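Polysaccharide deacetylase (Ammonifex degensii, PDB 4WCJ) probably removes N-acetyl groups from the polysaccharide poly-beta-1,6-N-acetyl-D-glucosamine as a zinc-dependent deacetylase of carbohydrate esterase family 4. Local coordinates at residues F97-L102 with D160-D165; L102-H107 with F119-I124; F204-G209 with T214-L219. One frame throughout, in Å; residues are numbered along the deposited sequence.

Contact 1 (F97-L102 with D160-D165). With ZN (zinc ion), chain B.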
loop_
_atom_site.group_PDB
_atom_site.type_symbol
_atom_site.label_atom_id
_atom_site.label_comp_id
_atom_site.label_asym_id
_atom_site.label_seq_id
_atom_site.Cartn_x
_atom_site.Cartn_y
_atom_site.Cartn_z
ATOM N N PHE A 97 0.217 -3.738 -0.418
ATOM C CA PHE A 97 0.615 -4.085 -1.777
ATOM C C PHE A 97 0.218 -2.983 -2.746
ATOM O O PHE A 97 -0.895 -2.461 -2.649
ATOM C CB PHE A 97 -0.042 -5.392 -2.229
ATOM C CG PHE A 97 0.590 -6.619 -1.656
ATOM C CD1 PHE A 97 0.341 -6.995 -0.353
ATOM C CD2 PHE A 97 1.437 -7.395 -2.429
ATOM C CE1 PHE A 97 0.919 -8.130 0.173
ATOM C CE2 PHE A 97 2.021 -8.531 -1.906
ATOM C CZ PHE A 97 1.768 -8.894 -0.605
ATOM N N ASP A 98 1.109 -2.652 -3.680
ATOM C CA ASP A 98 0.823 -1.679 -4.748
ATOM C C ASP A 98 0.645 -2.317 -6.118
ATOM O O ASP A 98 1.439 -3.164 -6.491
ATOM C CB ASP A 98 1.950 -0.648 -4.870
ATOM C CG ASP A 98 1.914 0.397 -3.777
ATOM O OD1 ASP A 98 1.074 0.283 -2.853
ATOM O OD2 ASP A 98 2.745 1.326 -3.841
ATOM N N ASP A 99 -0.400 -1.869 -6.822
ATOM C CA ASP A 99 -0.651 -1.968 -8.279
ATOM C C ASP A 99 -1.903 -2.785 -8.622
ATOM O O ASP A 99 -2.833 -2.264 -9.247
ATOM C CB ASP A 99 0.545 -2.535 -9.057
ATOM C CG ASP A 99 1.723 -1.581 -9.070
ATOM O OD1 ASP A 99 1.556 -0.459 -8.574
ATOM O OD2 ASP A 99 2.808 -1.960 -9.557
ATOM N N GLY A 100 -1.928 -4.054 -8.225
ATOM C CA GLY A 100 -3.073 -4.895 -8.516
ATOM C C GLY A 100 -2.680 -6.235 -9.113
ATOM O O GLY A 100 -3.521 -6.937 -9.684
ATOM N N ASP A 101 -1.404 -6.596 -8.984
ATOM C CA ASP A 101 -0.903 -7.806 -9.633
ATOM C C ASP A 101 -1.695 -9.057 -9.242
ATOM O O ASP A 101 -2.078 -9.221 -8.089
ATOM C CB ASP A 101 0.571 -8.021 -9.313
ATOM C CG ASP A 101 1.217 -9.029 -10.240
ATOM O OD1 ASP A 101 1.530 -8.660 -11.394
ATOM O OD2 ASP A 101 1.416 -10.191 -9.831
ATOM N N LEU A 102 -1.928 -9.933 -10.218
ATOM C CA LEU A 102 -2.641 -11.184 -9.986
ATOM C C LEU A 102 -1.994 -12.020 -8.886
ATOM O O LEU A 102 -2.677 -12.759 -8.181
ATOM C CB LEU A 102 -2.715 -11.997 -11.280
ATOM C CG LEU A 102 -3.417 -13.352 -11.193
ATOM C CD1 LEU A 102 -4.839 -13.192 -10.648
ATOM C CD2 LEU A 102 -3.420 -14.048 -12.545
ATOM N N ASP A 160 -5.645 5.796 -13.617
ATOM C CA ASP A 160 -4.758 5.414 -14.717
ATOM C C ASP A 160 -3.708 6.494 -14.960
ATOM O O ASP A 160 -3.605 7.061 -16.055
ATOM C CB ASP A 160 -5.570 5.140 -15.987
ATOM C CG ASP A 160 -4.732 4.533 -17.107
ATOM O OD1 ASP A 160 -3.704 3.878 -16.816
ATOM O OD2 ASP A 160 -5.107 4.720 -18.283
ATOM N N LEU A 161 -2.916 6.769 -13.929
ATOM C CA LEU A 161 -1.855 7.764 -14.028
ATOM C C LEU A 161 -0.535 7.211 -13.497
ATOM O O LEU A 161 0.334 7.963 -13.068
ATOM C CB LEU A 161 -2.239 9.049 -13.272
ATOM C CG LEU A 161 -3.060 10.081 -14.044
ATOM C CD1 LEU A 161 -3.249 11.350 -13.224
ATOM C CD2 LEU A 161 -2.398 10.419 -15.377
ATOM N N HIS A 162 -0.387 5.891 -13.541
ATOM C CA HIS A 162 0.830 5.235 -13.075
ATOM C C HIS A 162 1.870 5.193 -14.184
ATOM O O HIS A 162 2.292 4.118 -14.645
ATOM C CB HIS A 162 0.515 3.825 -12.587
ATOM C CG HIS A 162 1.524 3.273 -11.629
ATOM N ND1 HIS A 162 2.847 3.094 -11.959
ATOM C CD2 HIS A 162 1.387 2.828 -10.354
ATOM C CE1 HIS A 162 3.489 2.571 -10.928
ATOM N NE2 HIS A 162 2.631 2.418 -9.940
ATOM N N TYR A 163 2.282 6.375 -14.615
ATOM C CA TYR A 163 3.234 6.503 -15.700
ATOM C C TYR A 163 4.363 7.443 -15.309
ATOM O O TYR A 163 4.157 8.414 -14.565
ATOM C CB TYR A 163 2.536 7.005 -16.966
ATOM C CG TYR A 163 1.404 6.115 -17.428
ATOM C CD1 TYR A 163 1.654 4.992 -18.203
ATOM C CD2 TYR A 163 0.088 6.398 -17.089
ATOM C CE1 TYR A 163 0.625 4.175 -18.632
ATOM C CE2 TYR A 163 -0.954 5.579 -17.508
ATOM C CZ TYR A 163 -0.675 4.468 -18.281
ATOM O OH TYR A 163 -1.699 3.653 -18.708
ATOM N N TRP A 164 5.551 7.144 -15.825
ATOM C CA TRP A 164 6.758 7.901 -15.528
ATOM C C TRP A 164 7.256 8.661 -16.755
ATOM O O TRP A 164 7.363 8.094 -17.842
ATOM C CB TRP A 164 7.851 6.957 -15.012
ATOM C CG TRP A 164 9.132 7.647 -14.677
ATOM C CD1 TRP A 164 10.200 7.847 -15.504
ATOM C CD2 TRP A 164 9.482 8.228 -13.420
ATOM N NE1 TRP A 164 11.193 8.523 -14.837
ATOM C CE2 TRP A 164 10.777 8.767 -13.553
ATOM C CE3 TRP A 164 8.824 8.348 -12.191
ATOM C CZ2 TRP A 164 11.428 9.414 -12.504
ATOM C CZ3 TRP A 164 9.472 8.989 -11.151
ATOM C CH2 TRP A 164 10.762 9.516 -11.315
ATOM N N ASP A 165 7.551 9.945 -16.577
ATOM C CA ASP A 165 8.146 10.744 -17.639
ATOM C C ASP A 165 9.665 10.769 -17.473
ATOM O O ASP A 165 10.188 11.360 -16.530
ATOM C CB ASP A 165 7.574 12.165 -17.632
ATOM C CG ASP A 165 7.971 12.961 -18.858
ATOM O OD1 ASP A 165 9.105 13.482 -18.887
ATOM O OD2 ASP A 165 7.145 13.068 -19.790
HETATM ZN ZN ZN B . 2.793 1.254 -8.104
HETATM O O HOH W 1 4.180 1.105 -6.269
HETATM O O HOH W 2 4.536 0.044 -8.828
#
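D99 and H162 meet through a zinc ion rather than by packing or a direct bond: D99 OD1 and H162 NE2 stand 3.4 Å apart because both coordinate the metal. With H157 they form the aspartate-histidine-histidine zinc site of the family 4 carbohydrate esterases, set at the C-terminal end of barrel strand 91-99. D99 OD1 lies 2.2 Å from the zinc, whereas OD2 of the same carboxylate is 3.5 Å away, so the aspartate binds through one oxygen. The backbone of D99 is unusual for a residue with a side chain (phi 118°), and its CG lies beside the backbone N, chi1 -68°, which carries the carboxylate to the metal. H162, at the centre of an inverse gamma turn, places NE2 2.2 Å from the zinc. Its ring plane is nearly perpendicular to the D99 carboxylate (88°), and its ND1 is hydrogen-bonded elsewhere in the protein, which should limit the ring's rotation. Two waters bring the zinc to five ligands. D98 OD2 accepts a hydrogen bond from one of them and also forms a salt bridge with R245. The other water, bound to the zinc, donates to D99 OD2 at 2.7 Å.

Contact 2 (L102-H107 with F119-I124)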
loop_
_atom_site.group_PDB
_atom_site.type_symbol
_atom_site.label_atom_id
_atom_site.label_comp_id
_atom_site.label_asym_id
_atom_site.label_seq_id
_atom_site.Cartn_x
_atom_site.Cartn_y
_atom_site.Cartn_z
ATOM N N LEU A 102 -1.928 -9.933 -10.218
ATOM C CA LEU A 102 -2.641 -11.184 -9.986
ATOM C C LEU A 102 -1.994 -12.020 -8.886
ATOM O O LEU A 102 -2.677 -12.759 -8.181
ATOM C CB LEU A 102 -2.715 -11.997 -11.280
ATOM C CG LEU A 102 -3.417 -13.352 -11.193
ATOM C CD1 LEU A 102 -4.839 -13.192 -10.648
ATOM C CD2 LEU A 102 -3.420 -14.048 -12.545
ATOM N N SER A 103 -0.676 -11.906 -8.735
ATOM C CA SER A 103 0.016 -12.721 -7.741
ATOM C C SER A 103 -0.412 -12.369 -6.327
ATOM O O SER A 103 -0.265 -13.184 -5.430
ATOM C CB SER A 103 1.542 -12.588 -7.860
ATOM O OG SER A 103 1.971 -11.279 -7.508
ATOM N N VAL A 104 -0.919 -11.151 -6.107
ATOM C CA VAL A 104 -1.456 -10.835 -4.783
ATOM C C VAL A 104 -2.618 -11.784 -4.462
ATOM O O VAL A 104 -2.740 -12.270 -3.338
ATOM C CB VAL A 104 -1.913 -9.358 -4.678
ATOM C CG1 VAL A 104 -2.480 -9.059 -3.282
ATOM C CG2 VAL A 104 -0.747 -8.434 -4.980
ATOM N N TYR A 105 -3.469 -12.063 -5.448
ATOM C CA TYR A 105 -4.562 -13.011 -5.260
ATOM C C TYR A 105 -4.076 -14.458 -5.234
ATOM O O TYR A 105 -4.426 -15.224 -4.337
ATOM C CB TYR A 105 -5.608 -12.849 -6.363
ATOM C CG TYR A 105 -6.726 -13.861 -6.307
ATOM C CD1 TYR A 105 -7.764 -13.732 -5.391
ATOM C CD2 TYR A 105 -6.745 -14.948 -7.171
ATOM C CE1 TYR A 105 -8.790 -14.667 -5.340
ATOM C CE2 TYR A 105 -7.768 -15.884 -7.131
ATOM C CZ TYR A 105 -8.788 -15.736 -6.217
ATOM O OH TYR A 105 -9.796 -16.671 -6.179
ATOM N N ARG A 106 -3.273 -14.823 -6.228
ATOM C CA ARG A 106 -2.900 -16.221 -6.437
ATOM C C ARG A 106 -1.907 -16.745 -5.399
ATOM O O ARG A 106 -1.976 -17.915 -5.001
ATOM C CB ARG A 106 -2.334 -16.400 -7.847
ATOM C CG ARG A 106 -2.030 -17.841 -8.228
ATOM C CD ARG A 106 -1.698 -17.971 -9.711
ATOM N NE ARG A 106 -2.824 -17.589 -10.562
ATOM C CZ ARG A 106 -2.858 -17.770 -11.879
ATOM N NH1 ARG A 106 -3.922 -17.398 -12.579
ATOM N NH2 ARG A 106 -1.828 -18.330 -12.498
ATOM N N HIS A 107 -1.015 -15.879 -4.931
ATOM C CA HIS A 107 0.075 -16.315 -4.068
ATOM C C HIS A 107 0.145 -15.614 -2.710
ATOM O O HIS A 107 0.389 -16.262 -1.700
ATOM C CB HIS A 107 1.409 -16.135 -4.796
ATOM C CG HIS A 107 1.514 -16.913 -6.071
ATOM N ND1 HIS A 107 1.237 -18.263 -6.148
ATOM C CD2 HIS A 107 1.885 -16.536 -7.319
ATOM C CE1 HIS A 107 1.425 -18.682 -7.386
ATOM N NE2 HIS A 107 1.821 -17.653 -8.117
ATOM N N PHE A 119 -4.328 -6.680 5.223
ATOM C CA PHE A 119 -3.443 -5.941 4.337
ATOM C C PHE A 119 -4.202 -4.877 3.557
ATOM O O PHE A 119 -5.411 -4.978 3.347
ATOM C CB PHE A 119 -2.698 -6.896 3.386
ATOM C CG PHE A 119 -3.597 -7.698 2.471
ATOM C CD1 PHE A 119 -4.369 -8.742 2.963
ATOM C CD2 PHE A 119 -3.632 -7.428 1.110
ATOM C CE1 PHE A 119 -5.181 -9.476 2.123
ATOM C CE2 PHE A 119 -4.440 -8.165 0.264
ATOM C CZ PHE A 119 -5.207 -9.193 0.769
ATOM N N LEU A 120 -3.485 -3.836 3.149
ATOM C CA LEU A 120 -4.058 -2.785 2.331
ATOM C C LEU A 120 -3.572 -2.979 0.893
ATOM O O LEU A 120 -2.369 -3.037 0.641
ATOM C CB LEU A 120 -3.660 -1.400 2.858
ATOM C CG LEU A 120 -4.718 -0.288 2.852
ATOM C CD1 LEU A 120 -4.194 0.999 3.514
ATOM C CD2 LEU A 120 -5.234 -0.010 1.454
ATOM N N PHE A 121 -4.510 -3.072 -0.041
ATOM C CA PHE A 121 -4.202 -3.312 -1.451
ATOM C C PHE A 121 -4.494 -2.050 -2.255
ATOM O O PHE A 121 -5.671 -1.743 -2.507
ATOM C CB PHE A 121 -5.046 -4.483 -1.964
ATOM C CG PHE A 121 -4.540 -5.119 -3.240
ATOM C CD1 PHE A 121 -3.285 -4.811 -3.763
ATOM C CD2 PHE A 121 -5.355 -6.017 -3.933
ATOM C CE1 PHE A 121 -2.842 -5.414 -4.941
ATOM C CE2 PHE A 121 -4.914 -6.608 -5.114
ATOM C CZ PHE A 121 -3.664 -6.316 -5.607
ATOM N N PHE A 122 -3.443 -1.330 -2.645
ATOM C CA PHE A 122 -3.599 -0.116 -3.435
ATOM C C PHE A 122 -3.663 -0.459 -4.919
ATOM O O PHE A 122 -2.650 -0.804 -5.509
ATOM C CB PHE A 122 -2.435 0.846 -3.181
ATOM C CG PHE A 122 -2.347 1.354 -1.763
ATOM C CD1 PHE A 122 -3.129 2.423 -1.343
ATOM C CD2 PHE A 122 -1.466 0.779 -0.854
ATOM C CE1 PHE A 122 -3.024 2.905 -0.044
ATOM C CE2 PHE A 122 -1.365 1.256 0.447
ATOM C CZ PHE A 122 -2.144 2.319 0.848
ATOM N N VAL A 123 -4.838 -0.356 -5.527
ATOM C CA VAL A 123 -4.964 -0.753 -6.919
ATOM C C VAL A 123 -5.041 0.415 -7.902
ATOM O O VAL A 123 -5.574 1.484 -7.594
ATOM C CB VAL A 123 -6.191 -1.669 -7.119
ATOM C CG1 VAL A 123 -6.107 -2.867 -6.167
ATOM C CG2 VAL A 123 -7.520 -0.927 -6.887
ATOM N N ILE A 124 -4.461 0.197 -9.073
ATOM C CA ILE A 124 -4.623 1.079 -10.217
ATOM C C ILE A 124 -5.984 0.751 -10.805
ATOM O O ILE A 124 -6.127 -0.189 -11.591
ATOM C CB ILE A 124 -3.534 0.884 -11.264
ATOM C CG1 ILE A 124 -2.153 0.947 -10.610
ATOM C CG2 ILE A 124 -3.662 1.946 -12.341
ATOM C CD1 ILE A 124 -1.057 0.444 -11.485
#
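Helix 102-114 meets F119 and F121 of strand 119-123 through a single side chain, V104. Along the helix, S103 comes first and turns its OG to D101 and to the backbone N of V45. V104 follows and points at the strand. Its CG1, anti to the backbone N (chi1 180°), sits over one face of the F121 ring, 3.9 Å from the centroid and 15° off the normal, a CH-pi contact. The branch point is close too: V104 CB lies 3.6 Å from F121 CZ. The same CG1 also touches F119 CE2 obliquely at 4.1 Å. F121 is gripped on both faces, since V123 CG1 lies 3.8 Å above its opposite face, over the centre of the ring. With an alanine here instead of F121, a gap would probably open beneath V104 and V123 CG1 would lose its aromatic partner. Next, Y105 swings its ring away to bond E145 through OH, and H107 N makes a helical bond to S103 O at 2.8 Å. Helix 102-114, with strands 91-99 and 119-123, makes a beta-alpha-beta crossover, whose apolar seam between helix and parallel sheet is filled here by V104, F119 and F121.

Contact 3 (F204-G209 with T214-L219)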
loop_
_atom_site.group_PDB
_atom_site.type_symbol
_atom_site.label_atom_id
_atom_site.label_comp_id
_atom_site.label_asym_id
_atom_site.label_seq_id
_atom_site.Cartn_x
_atom_site.Cartn_y
_atom_site.Cartn_z
ATOM N N PHE A 204 -4.872 6.374 0.039
ATOM C CA PHE A 204 -4.231 6.592 -1.254
ATOM C C PHE A 204 -2.723 6.368 -1.169
ATOM O O PHE A 204 -2.089 6.744 -0.182
ATOM C CB PHE A 204 -4.516 8.019 -1.755
ATOM C CG PHE A 204 -4.008 8.293 -3.150
ATOM C CD1 PHE A 204 -2.693 8.696 -3.369
ATOM C CD2 PHE A 204 -4.859 8.188 -4.235
ATOM C CE1 PHE A 204 -2.241 8.951 -4.642
ATOM C CE2 PHE A 204 -4.406 8.448 -5.516
ATOM C CZ PHE A 204 -3.102 8.823 -5.721
ATOM N N ALA A 205 -2.158 5.760 -2.211
ATOM C CA ALA A 205 -0.704 5.581 -2.323
ATOM C C ALA A 205 -0.201 6.189 -3.620
ATOM O O ALA A 205 -0.715 5.887 -4.701
ATOM C CB ALA A 205 -0.329 4.110 -2.252
ATOM N N TYR A 206 0.804 7.052 -3.508
ATOM C CA TYR A 206 1.416 7.670 -4.683
ATOM C C TYR A 206 2.231 6.666 -5.479
ATOM O O TYR A 206 3.118 6.017 -4.923
ATOM C CB TYR A 206 2.337 8.820 -4.280
ATOM C CG TYR A 206 1.663 10.112 -3.860
ATOM C CD1 TYR A 206 0.871 10.830 -4.751
ATOM C CD2 TYR A 206 1.854 10.633 -2.588
ATOM C CE1 TYR A 206 0.265 12.015 -4.377
ATOM C CE2 TYR A 206 1.253 11.827 -2.208
ATOM C CZ TYR A 206 0.460 12.511 -3.105
ATOM O OH TYR A 206 -0.127 13.703 -2.731
ATOM N N PRO A 207 1.950 6.549 -6.782
ATOM C CA PRO A 207 2.881 5.803 -7.632
ATOM C C PRO A 207 4.247 6.480 -7.595
ATOM O O PRO A 207 4.316 7.719 -7.596
ATOM C CB PRO A 207 2.244 5.884 -9.020
ATOM C CG PRO A 207 0.791 6.175 -8.755
ATOM C CD PRO A 207 0.791 7.053 -7.532
ATOM N N TYR A 208 5.294 5.662 -7.506
ATOM C CA TYR A 208 6.697 6.089 -7.436
ATOM C C TYR A 208 7.011 6.758 -6.094
ATOM O O TYR A 208 8.143 7.155 -5.845
ATOM C CB TYR A 208 7.056 6.997 -8.626
ATOM C CG TYR A 208 6.619 6.395 -9.942
ATOM C CD1 TYR A 208 7.254 5.268 -10.467
ATOM C CD2 TYR A 208 5.545 6.926 -10.640
ATOM C CE1 TYR A 208 6.829 4.697 -11.661
ATOM C CE2 TYR A 208 5.123 6.366 -11.836
ATOM C CZ TYR A 208 5.761 5.259 -12.335
ATOM O OH TYR A 208 5.310 4.734 -13.517
ATOM N N GLY A 209 6.011 6.852 -5.221
ATOM C CA GLY A 209 6.262 7.088 -3.810
ATOM C C GLY A 209 6.126 8.481 -3.233
ATOM O O GLY A 209 6.229 8.647 -2.016
ATOM N N THR A 214 0.530 20.342 -3.482
ATOM C CA THR A 214 -0.613 20.559 -4.356
ATOM C C THR A 214 -1.411 19.270 -4.480
ATOM O O THR A 214 -2.640 19.277 -4.334
ATOM C CB THR A 214 -0.189 21.056 -5.750
ATOM O OG1 THR A 214 0.408 22.351 -5.631
ATOM C CG2 THR A 214 -1.401 21.154 -6.669
ATOM N N THR A 215 -0.726 18.157 -4.719
ATOM C CA THR A 215 -1.426 16.877 -4.839
ATOM C C THR A 215 -1.944 16.408 -3.471
ATOM O O THR A 215 -3.030 15.817 -3.388
ATOM C CB THR A 215 -0.551 15.756 -5.489
ATOM O OG1 THR A 215 0.575 15.447 -4.661
ATOM C CG2 THR A 215 -0.090 16.174 -6.866
ATOM N N ASP A 216 -1.194 16.687 -2.404
ATOM C CA ASP A 216 -1.654 16.366 -1.045
ATOM C C ASP A 216 -3.000 17.015 -0.753
ATOM O O ASP A 216 -3.890 16.410 -0.141
ATOM C CB ASP A 216 -0.652 16.836 0.010
ATOM C CG ASP A 216 0.605 16.011 0.043
ATOM O OD1 ASP A 216 0.605 14.870 -0.474
ATOM O OD2 ASP A 216 1.603 16.514 0.607
ATOM N N GLU A 217 -3.137 18.260 -1.191
ATOM C CA GLU A 217 -4.339 19.032 -0.922
ATOM C C GLU A 217 -5.519 18.506 -1.726
ATOM O O GLU A 217 -6.638 18.448 -1.230
ATOM C CB GLU A 217 -4.098 20.520 -1.224
ATOM C CG GLU A 217 -5.336 21.392 -1.131
ATOM C CD GLU A 217 -5.883 21.499 0.281
ATOM O OE1 GLU A 217 -5.235 20.995 1.223
ATOM O OE2 GLU A 217 -6.959 22.112 0.448
ATOM N N ILE A 218 -5.264 18.112 -2.967
ATOM C CA ILE A 218 -6.306 17.524 -3.785
ATOM C C ILE A 218 -6.836 16.270 -3.090
ATOM O O ILE A 218 -8.059 16.085 -2.946
ATOM C CB ILE A 218 -5.793 17.194 -5.193
ATOM C CG1 ILE A 218 -5.567 18.492 -5.973
ATOM C CG2 ILE A 218 -6.780 16.300 -5.924
ATOM C CD1 ILE A 218 -4.830 18.290 -7.278
ATOM N N LEU A 219 -5.923 15.416 -2.631
ATOM C CA LEU A 219 -6.341 14.231 -1.877
ATOM C C LEU A 219 -7.144 14.587 -0.623
ATOM O O LEU A 219 -8.152 13.938 -0.315
ATOM C CB LEU A 219 -5.126 13.389 -1.491
ATOM C CG LEU A 219 -4.340 12.828 -2.676
ATOM C CD1 LEU A 219 -3.100 12.080 -2.196
ATOM C CD2 LEU A 219 -5.231 11.937 -3.532
#
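Strand 203-205 and helix 213-221 face each other with F204 and L219 nearest at one end, their CA atoms 7.9 Å apart, and Y206 and T215 farther apart at the other, where the chain has left the strand and G209 N bonds back to Y206 O. The side chains fill this gap with two kinds of contact. On the strand, F204 turns its ring toward the helix, and L219 CD2 lies over the centre of one face, 3.9 Å from the ring centroid and 13° off the normal in a CH-pi contact. The other methyl, L219 CD1, meets the rim at F204 CD1 (3.6 Å) and also reaches Y206 OH at 3.4 Å, so the forked leucine covers both aromatic residues. Y206 sends its long side chain across to the helix, where its hydroxyl is used twice. Y206 OH donates to D216 OD1 at 2.6 Å and accepts from T215 OG1 at 2.7 Å. D216 OD1 lies at the ring edge, near the ring plane; the hydroxyl meets the carboxylate on its anti side, 29° out of its plane. T215 OG1 is placed between its backbone N and carbonyl carbon (chi1 64°) and is also hydrogen-bonded to T212 N, so a short chain of bonds runs from just ahead of the helix through the threonine and tyrosine to the aspartate. These bonds hold the buried phenol hydroxyl from two directions. A205 points away from the helix, and its carbonyl O accepts from ND1 of the zinc ligand H157. The contact belongs to the beta-alpha-beta unit of strands 203-205 and 226-229 joined by helix 213-221, one of the repeated elements from which a beta/alpha barrel is built.

Overall arrangement
Contacts 2 and 3 are buried seams between a helix and the barrel sheet, while contact 1 is only partly buried and lies where the zinc is held. Their chemistry follows: metal coordination in contact 1, purely apolar packing in contact 2, and an apolar end beside a hydrogen-bonded one in contact 3. Contacts 1 and 2 share L102 and neighbouring strands, with D99 N 2.8 Å from F122 O, a probable hydrogen bond. The loop after strand 203-205 ties contact 3 to contact 1, P207 CB packing 3.4 Å from H162 CD2. Contacts 2 and 3, on opposite sides of the chain's centre, still touch where F122 meets A205.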